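Local coordinates for antigen TpF1 (Treponema pallidum, PDB 2FJC), which binds ferric iron as a Dps-family mini-ferritin, probably oxidising the metal, and may play a structural role in the outer membrane, at residues A13-L18 / L72-P77; Q20-L25 / D63-R68. All coordinates share one frame; numbering follows the deposited sequence.

Both interactions join helix 8-38 to the chain that returns alongside it, and their centres lie about 9 Å apart. Interaction 2 (20-25 with 63-68) pairs helix 8-38 with helix 44-71 inside the four-helix bundle, while interaction 1 (13-18 with 72-77) packs helix 8-38 against the loop that follows helix 44-71. Along the chain interaction 2 is nested within the loop closed by interaction 1, as expected for an antiparallel helix pair. The two meet directly where Pro-77 CG packs 3.8 Å from Val-22 CG1. Both also border a second subunit, which helps complete the iron site beside interaction 2, so the hairpin contributes to the dodecamer as well as to the bundle.

Interaction 1: A13-L18 / L72-P77; sequences AICEQL and LGAQAP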
ATOM      1  N   ALA B  13      -8.837  36.250 -25.117  1.00 38.58           N
ATOM      2  CA  ALA B  13      -7.932  36.885 -24.170  1.00 37.78           C
ATOM      3  C   ALA B  13      -7.394  35.851 -23.175  1.00 38.03           C
ATOM      4  O   ALA B  13      -6.213  35.860 -22.829  1.00 36.77           O
ATOM      5  CB  ALA B  13      -8.642  37.996 -23.429  1.00 35.09           C
ATOM      6  N   ILE B  14      -8.266  34.959 -22.718  1.00 37.51           N
ATOM      7  CA  ILE B  14      -7.863  33.918 -21.787  1.00 36.39           C
ATOM      8  C   ILE B  14      -6.865  32.966 -22.450  1.00 37.56           C
ATOM      9  O   ILE B  14      -5.855  32.609 -21.842  1.00 37.29           O
ATOM     10  CB  ILE B  14      -9.090  33.133 -21.279  1.00 34.50           C
ATOM     11  CG1 ILE B  14      -9.877  34.003 -20.300  1.00 34.04           C
ATOM     12  CG2 ILE B  14      -8.660  31.853 -20.604  1.00 33.64           C
ATOM     13  CD1 ILE B  14     -11.228  33.450 -19.918  1.00 31.27           C
ATOM     14  N   CYS B  15      -7.136  32.567 -23.691  1.00 36.96           N
ATOM     15  CA  CYS B  15      -6.232  31.674 -24.409  1.00 38.04           C
ATOM     16  C   CYS B  15      -4.856  32.297 -24.577  1.00 39.02           C
ATOM     17  O   CYS B  15      -3.842  31.610 -24.499  1.00 38.40           O
ATOM     18  CB  CYS B  15      -6.784  31.333 -25.792  1.00 37.49           C
ATOM     19  SG  CYS B  15      -8.140  30.173 -25.754  1.00 38.30           S
ATOM     20  N   GLU B  16      -4.824  33.604 -24.815  1.00 40.56           N
ATOM     21  CA  GLU B  16      -3.555  34.296 -24.992  1.00 41.47           C
ATOM     22  C   GLU B  16      -2.761  34.225 -23.683  1.00 40.24           C
ATOM     23  O   GLU B  16      -1.555  34.018 -23.685  1.00 38.22           O
ATOM     24  CB  GLU B  16      -3.793  35.753 -25.402  1.00 43.85           C
ATOM     25  CG  GLU B  16      -2.639  36.363 -26.199  1.00 49.72           C
ATOM     26  CD  GLU B  16      -2.115  35.421 -27.293  1.00 54.09           C
ATOM     27  OE1 GLU B  16      -2.935  34.914 -28.091  1.00 54.71           O
ATOM     28  OE2 GLU B  16      -0.882  35.185 -27.354  1.00 56.23           O
ATOM     29  N   GLN B  17      -3.452  34.397 -22.566  1.00 40.01           N
ATOM     30  CA  GLN B  17      -2.824  34.326 -21.256  1.00 38.99           C
ATOM     31  C   GLN B  17      -2.310  32.910 -21.025  1.00 38.54           C
ATOM     32  O   GLN B  17      -1.158  32.711 -20.621  1.00 38.69           O
ATOM     33  CB  GLN B  17      -3.836  34.688 -20.168  1.00 41.14           C
ATOM     34  CG  GLN B  17      -4.059  36.185 -19.983  1.00 43.54           C
ATOM     35  CD  GLN B  17      -2.832  36.872 -19.408  1.00 47.01           C
ATOM     36  OE1 GLN B  17      -2.517  36.728 -18.218  1.00 46.58           O
ATOM     37  NE2 GLN B  17      -2.114  37.607 -20.255  1.00 48.61           N
ATOM     38  N   LEU B  18      -3.169  31.926 -21.289  1.00 37.09           N
ATOM     39  CA  LEU B  18      -2.813  30.520 -21.121  1.00 35.64           C
ATOM     40  C   LEU B  18      -1.567  30.154 -21.935  1.00 35.55           C
ATOM     41  O   LEU B  18      -0.669  29.484 -21.432  1.00 35.42           O
ATOM     42  CB  LEU B  18      -3.996  29.639 -21.517  1.00 31.60           C
ATOM     43  CG  LEU B  18      -4.899  29.156 -20.379  1.00 31.35           C
ATOM     44  CD1 LEU B  18      -5.037  30.197 -19.280  1.00 31.45           C
ATOM     45  CD2 LEU B  18      -6.243  28.787 -20.956  1.00 28.24           C
ATOM     46  N   LEU B  72     -10.296  24.706 -24.809  1.00 38.51           N
ATOM     47  CA  LEU B  72     -10.890  25.957 -25.247  1.00 38.98           C
ATOM     48  C   LEU B  72     -10.838  26.113 -26.755  1.00 40.98           C
ATOM     49  O   LEU B  72     -11.197  27.159 -27.288  1.00 41.60           O
ATOM     50  CB  LEU B  72     -10.203  27.140 -24.567  1.00 37.38           C
ATOM     51  CG  LEU B  72     -10.516  27.282 -23.071  1.00 37.03           C
ATOM     52  CD1 LEU B  72      -9.735  28.443 -22.464  1.00 34.24           C
ATOM     53  CD2 LEU B  72     -12.004  27.495 -22.890  1.00 33.82           C
ATOM     54  N   GLY B  73     -10.390  25.063 -27.442  1.00 41.93           N
ATOM     55  CA  GLY B  73     -10.335  25.095 -28.893  1.00 43.49           C
ATOM     56  C   GLY B  73      -9.052  25.618 -29.510  1.00 45.16           C
ATOM     57  O   GLY B  73      -8.948  25.714 -30.732  1.00 45.04           O
ATOM     58  N   ALA B  74      -8.077  25.969 -28.680  1.00 46.39           N
ATOM     59  CA  ALA B  74      -6.807  26.474 -29.191  1.00 48.26           C
ATOM     60  C   ALA B  74      -5.767  25.360 -29.218  1.00 49.47           C
ATOM     61  O   ALA B  74      -6.017  24.247 -28.749  1.00 51.50           O
ATOM     62  CB  ALA B  74      -6.308  27.623 -28.324  1.00 47.23           C
ATOM     63  N   GLN B  75      -4.611  25.648 -29.797  1.00 49.39           N
ATOM     64  CA  GLN B  75      -3.541  24.666 -29.826  1.00 50.30           C
ATOM     65  C   GLN B  75      -2.482  25.226 -28.886  1.00 48.14           C
ATOM     66  O   GLN B  75      -2.296  26.443 -28.801  1.00 48.34           O
ATOM     67  CB  GLN B  75      -2.991  24.485 -31.242  1.00 51.49           C
ATOM     68  CG  GLN B  75      -4.079  24.245 -32.270  1.00 54.55           C
ATOM     69  CD  GLN B  75      -3.609  23.418 -33.440  1.00 56.52           C
ATOM     70  OE1 GLN B  75      -3.534  22.191 -33.360  1.00 58.89           O
ATOM     71  NE2 GLN B  75      -3.278  24.084 -34.537  1.00 58.92           N
ATOM     72  N   ALA B  76      -1.806  24.346 -28.161  1.00 45.36           N
ATOM     73  CA  ALA B  76      -0.807  24.798 -27.210  1.00 42.37           C
ATOM     74  C   ALA B  76       0.568  24.980 -27.821  1.00 40.12           C
ATOM     75  O   ALA B  76       0.968  24.238 -28.726  1.00 39.29           O
ATOM     76  CB  ALA B  76      -0.730  23.820 -26.039  1.00 40.93           C
ATOM     77  N   PRO B  77       1.300  26.004 -27.360  1.00 38.11           N
ATOM     78  CA  PRO B  77       2.645  26.227 -27.890  1.00 36.71           C
ATOM     79  C   PRO B  77       3.416  24.983 -27.460  1.00 35.76           C
ATOM     80  O   PRO B  77       3.362  24.586 -26.299  1.00 33.48           O
ATOM     81  CB  PRO B  77       3.096  27.499 -27.173  1.00 36.61           C
ATOM     82  CG  PRO B  77       2.311  27.488 -25.903  1.00 38.14           C
ATOM     83  CD  PRO B  77       0.951  27.015 -26.350  1.00 37.83           C
TER
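Leu-72 reaches across to helix 8-38 just after helix 44-71 ends, and its side chain meets Ile-14 and Cys-15 and, one turn on, Leu-18. Its CB lies 3.9 Å from SG of Cys-15. With chi1 at -71°, CG stands anti to the carbonyl carbon, a position from which CD1 branches toward Ile-14 and Leu-18. CD1 is the methyl that does the touching: it packs 3.8 Å from CD2 of Leu-18 and 4.0 Å from CG2 of Ile-14, the Leu-72 side chain crossing those of Ile-14 and Leu-18 at about a right angle, and it also comes within 4.0 Å of the Cys-15 sulphur. That sulphur is shared, since CB of Ala-74 approaches SG to 4.1 Å. No hydrogen bond links the two segments, so the contact is purely apolar. Between Leu-72 and Ala-74 comes Gly-73, the C-prime residue of a Schellman motif, whose positive phi (90°) ends the helix, after which Ala-74 meets Cys-15. Leu-69 of helix 44-71 touches Cys-15, Leu-18 and Ala-74. Helix 99-127 touches Ile-14 through Ser-127 and Leu-18 through Thr-120, and the loop then runs on along helix 8-38 toward helix 80-86.

Interaction 2: Q20-L25 / D63-R68; sequences QHVADL and DTIAER. With FE (Fe (III) ion), chain R.
Ile-65 inserts its side chain between His-21, Val-22 and Leu-25 of helix 8-38, packing two antiparallel helices of the ferritin-like four-helix bundle. The axes of segments 20-25 and 63-68 approach to 9.1 Å, with 156° between their directions. The isoleucine sends its two branches to different partners. CG1 stands anti to the carbonyl carbon and the chain continues extended (chi2 -180°), which carries CD1 to within 3.9 Å of both CB of His-21 and CD2 of Leu-25; the Leu-25 and Ile-65 side chains cross at about a right angle. CG2, anti to the backbone N, instead meets CG2 of Val-22 at 3.8 Å, these two side chains sliding past each other in opposite directions. The same valine methyl rests 3.8 Å from CA of Ala-66, where the small side chain lets the backbones draw close. His-21 gives this contact its CB, while its NE2 is hydrogen-bonded to Thr-120 of helix 99-127 and its ring meets that of Phe-117. Helix 44-71 thus serves two purposes: Ile-65 and Ala-66 pack on helix 8-38, whereas Asp-63 and Glu-67, one turn apart, bind iron together with His-36 of a second subunit, an intersubunit site of the kind found in Dps proteins. Trp-37 of that subunit hydrogen-bonds through NE1 to Asp-63 OD1, while OD2 of Asp-63 binds the iron at 2.1 Å.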
ATOM      1  N   GLN B  20       0.816  32.025 -22.798  1.00 37.21           N
ATOM      2  CA  GLN B  20       1.983  32.581 -22.156  1.00 37.52           C
ATOM      3  C   GLN B  20       2.350  31.775 -20.912  1.00 36.41           C
ATOM      4  O   GLN B  20       3.527  31.559 -20.634  1.00 35.21           O
ATOM      5  CB  GLN B  20       1.770  34.039 -21.770  1.00 40.13           C
ATOM      6  CG  GLN B  20       2.995  34.584 -21.071  1.00 46.42           C
ATOM      7  CD  GLN B  20       2.928  36.060 -20.812  1.00 51.83           C
ATOM      8  OE1 GLN B  20       2.074  36.532 -20.048  1.00 53.58           O
ATOM      9  NE2 GLN B  20       3.836  36.812 -21.443  1.00 52.63           N
ATOM     10  N   HIS B  21       1.347  31.334 -20.161  1.00 35.03           N
ATOM     11  CA  HIS B  21       1.616  30.542 -18.964  1.00 34.58           C
ATOM     12  C   HIS B  21       2.385  29.278 -19.323  1.00 33.62           C
ATOM     13  O   HIS B  21       3.348  28.917 -18.650  1.00 33.53           O
ATOM     14  CB  HIS B  21       0.317  30.155 -18.262  1.00 34.14           C
ATOM     15  CG  HIS B  21      -0.477  31.323 -17.782  1.00 32.89           C
ATOM     16  ND1 HIS B  21       0.110  32.515 -17.427  1.00 32.17           N
ATOM     17  CD2 HIS B  21      -1.800  31.466 -17.544  1.00 32.81           C
ATOM     18  CE1 HIS B  21      -0.818  33.343 -16.984  1.00 33.11           C
ATOM     19  NE2 HIS B  21      -1.985  32.732 -17.042  1.00 32.56           N
ATOM     20  N   VAL B  22       1.955  28.608 -20.387  1.00 31.41           N
ATOM     21  CA  VAL B  22       2.617  27.392 -20.827  1.00 30.63           C
ATOM     22  C   VAL B  22       4.080  27.693 -21.126  1.00 30.98           C
ATOM     23  O   VAL B  22       4.979  26.965 -20.700  1.00 31.98           O
ATOM     24  CB  VAL B  22       1.944  26.818 -22.089  1.00 28.04           C
ATOM     25  CG1 VAL B  22       2.769  25.682 -22.645  1.00 25.36           C
ATOM     26  CG2 VAL B  22       0.545  26.339 -21.743  1.00 25.61           C
ATOM     27  N   ALA B  23       4.311  28.777 -21.852  1.00 29.88           N
ATOM     28  CA  ALA B  23       5.653  29.183 -22.204  1.00 30.30           C
ATOM     29  C   ALA B  23       6.493  29.479 -20.958  1.00 30.31           C
ATOM     30  O   ALA B  23       7.622  29.013 -20.845  1.00 29.49           O
ATOM     31  CB  ALA B  23       5.603  30.402 -23.106  1.00 31.74           C
ATOM     32  N   ASP B  24       5.940  30.244 -20.025  1.00 29.99           N
ATOM     33  CA  ASP B  24       6.665  30.586 -18.811  1.00 29.92           C
ATOM     34  C   ASP B  24       6.943  29.355 -17.967  1.00 31.05           C
ATOM     35  O   ASP B  24       8.040  29.208 -17.431  1.00 32.65           O
ATOM     36  CB  ASP B  24       5.892  31.625 -17.983  1.00 30.31           C
ATOM     37  CG  ASP B  24       5.906  33.021 -18.614  1.00 31.17           C
ATOM     38  OD1 ASP B  24       6.795  33.308 -19.443  1.00 30.92           O
ATOM     39  OD2 ASP B  24       5.038  33.846 -18.271  1.00 30.82           O
ATOM     40  N   LEU B  25       5.951  28.476 -17.843  1.00 30.91           N
ATOM     41  CA  LEU B  25       6.107  27.251 -17.072  1.00 30.52           C
ATOM     42  C   LEU B  25       7.191  26.395 -17.714  1.00 30.54           C
ATOM     43  O   LEU B  25       8.039  25.832 -17.017  1.00 29.04           O
ATOM     44  CB  LEU B  25       4.791  26.464 -17.029  1.00 28.47           C
ATOM     45  CG  LEU B  25       3.872  26.587 -15.805  1.00 29.86           C
ATOM     46  CD1 LEU B  25       4.320  27.687 -14.863  1.00 30.43           C
ATOM     47  CD2 LEU B  25       2.457  26.835 -16.283  1.00 28.06           C
ATOM     48  N   ASP B  63       1.255  21.066 -17.850  1.00 36.71           N
ATOM     49  CA  ASP B  63       0.368  20.190 -18.575  1.00 37.59           C
ATOM     50  C   ASP B  63      -1.120  20.477 -18.398  1.00 36.76           C
ATOM     51  O   ASP B  63      -1.856  20.425 -19.382  1.00 35.92           O
ATOM     52  CB  ASP B  63       0.676  18.723 -18.253  1.00 38.47           C
ATOM     53  CG  ASP B  63       0.133  17.770 -19.321  1.00 40.97           C
ATOM     54  OD1 ASP B  63       0.547  17.873 -20.501  1.00 41.95           O
ATOM     55  OD2 ASP B  63      -0.715  16.920 -18.984  1.00 41.17           O
ATOM     56  N   THR B  64      -1.583  20.796 -17.189  1.00 36.04           N
ATOM     57  CA  THR B  64      -3.015  21.052 -17.039  1.00 37.83           C
ATOM     58  C   THR B  64      -3.442  22.333 -17.759  1.00 36.77           C
ATOM     59  O   THR B  64      -4.518  22.382 -18.351  1.00 37.66           O
ATOM     60  CB  THR B  64      -3.479  21.106 -15.556  1.00 37.45           C
ATOM     61  OG1 THR B  64      -3.095  22.347 -14.975  1.00 44.04           O
ATOM     62  CG2 THR B  64      -2.871  19.980 -14.763  1.00 37.74           C
ATOM     63  N   ILE B  65      -2.601  23.362 -17.732  1.00 36.07           N
ATOM     64  CA  ILE B  65      -2.928  24.605 -18.419  1.00 34.19           C
ATOM     65  C   ILE B  65      -2.924  24.401 -19.940  1.00 33.74           C
ATOM     66  O   ILE B  65      -3.797  24.910 -20.652  1.00 31.33           O
ATOM     67  CB  ILE B  65      -1.945  25.735 -18.028  1.00 33.75           C
ATOM     68  CG1 ILE B  65      -2.300  26.248 -16.640  1.00 32.24           C
ATOM     69  CG2 ILE B  65      -2.025  26.901 -19.030  1.00 33.90           C
ATOM     70  CD1 ILE B  65      -1.407  27.345 -16.171  1.00 32.78           C
ATOM     71  N   ALA B  66      -1.946  23.657 -20.438  1.00 33.50           N
ATOM     72  CA  ALA B  66      -1.872  23.390 -21.866  1.00 34.86           C
ATOM     73  C   ALA B  66      -3.131  22.651 -22.314  1.00 35.45           C
ATOM     74  O   ALA B  66      -3.682  22.914 -23.383  1.00 35.73           O
ATOM     75  CB  ALA B  66      -0.653  22.554 -22.179  1.00 33.41           C
ATOM     76  N   GLU B  67      -3.584  21.718 -21.488  1.00 36.20           N
ATOM     77  CA  GLU B  67      -4.770  20.948 -21.814  1.00 37.25           C
ATOM     78  C   GLU B  67      -6.033  21.783 -21.745  1.00 36.93           C
ATOM     79  O   GLU B  67      -6.989  21.524 -22.473  1.00 36.50           O
ATOM     80  CB  GLU B  67      -4.897  19.752 -20.883  1.00 37.78           C
ATOM     81  CG  GLU B  67      -4.673  18.441 -21.598  1.00 42.97           C
ATOM     82  CD  GLU B  67      -3.673  17.557 -20.886  1.00 43.82           C
ATOM     83  OE1 GLU B  67      -3.829  17.346 -19.662  1.00 45.71           O
ATOM     84  OE2 GLU B  67      -2.739  17.073 -21.555  1.00 44.08           O
ATOM     85  N   ARG B  68      -6.046  22.775 -20.861  1.00 34.95           N
ATOM     86  CA  ARG B  68      -7.209  23.632 -20.750  1.00 34.88           C
ATOM     87  C   ARG B  68      -7.295  24.434 -22.041  1.00 35.39           C
ATOM     88  O   ARG B  68      -8.371  24.657 -22.593  1.00 34.63           O
ATOM     89  CB  ARG B  68      -7.076  24.570 -19.551  1.00 35.28           C
ATOM     90  CG  ARG B  68      -8.254  25.523 -19.386  1.00 33.63           C
ATOM     91  CD  ARG B  68      -9.571  24.773 -19.469  1.00 34.55           C
ATOM     92  NE  ARG B  68     -10.724  25.663 -19.365  1.00 34.80           N
ATOM     93  CZ  ARG B  68     -11.962  25.306 -19.687  1.00 34.89           C
ATOM     94  NH1 ARG B  68     -12.198  24.076 -20.135  1.00 30.80           N
ATOM     95  NH2 ARG B  68     -12.958  26.174 -19.578  1.00 34.19           N
TER
HETATM   96 FE    FE R 602      -1.427  15.431 -20.304  1.00 52.84          FE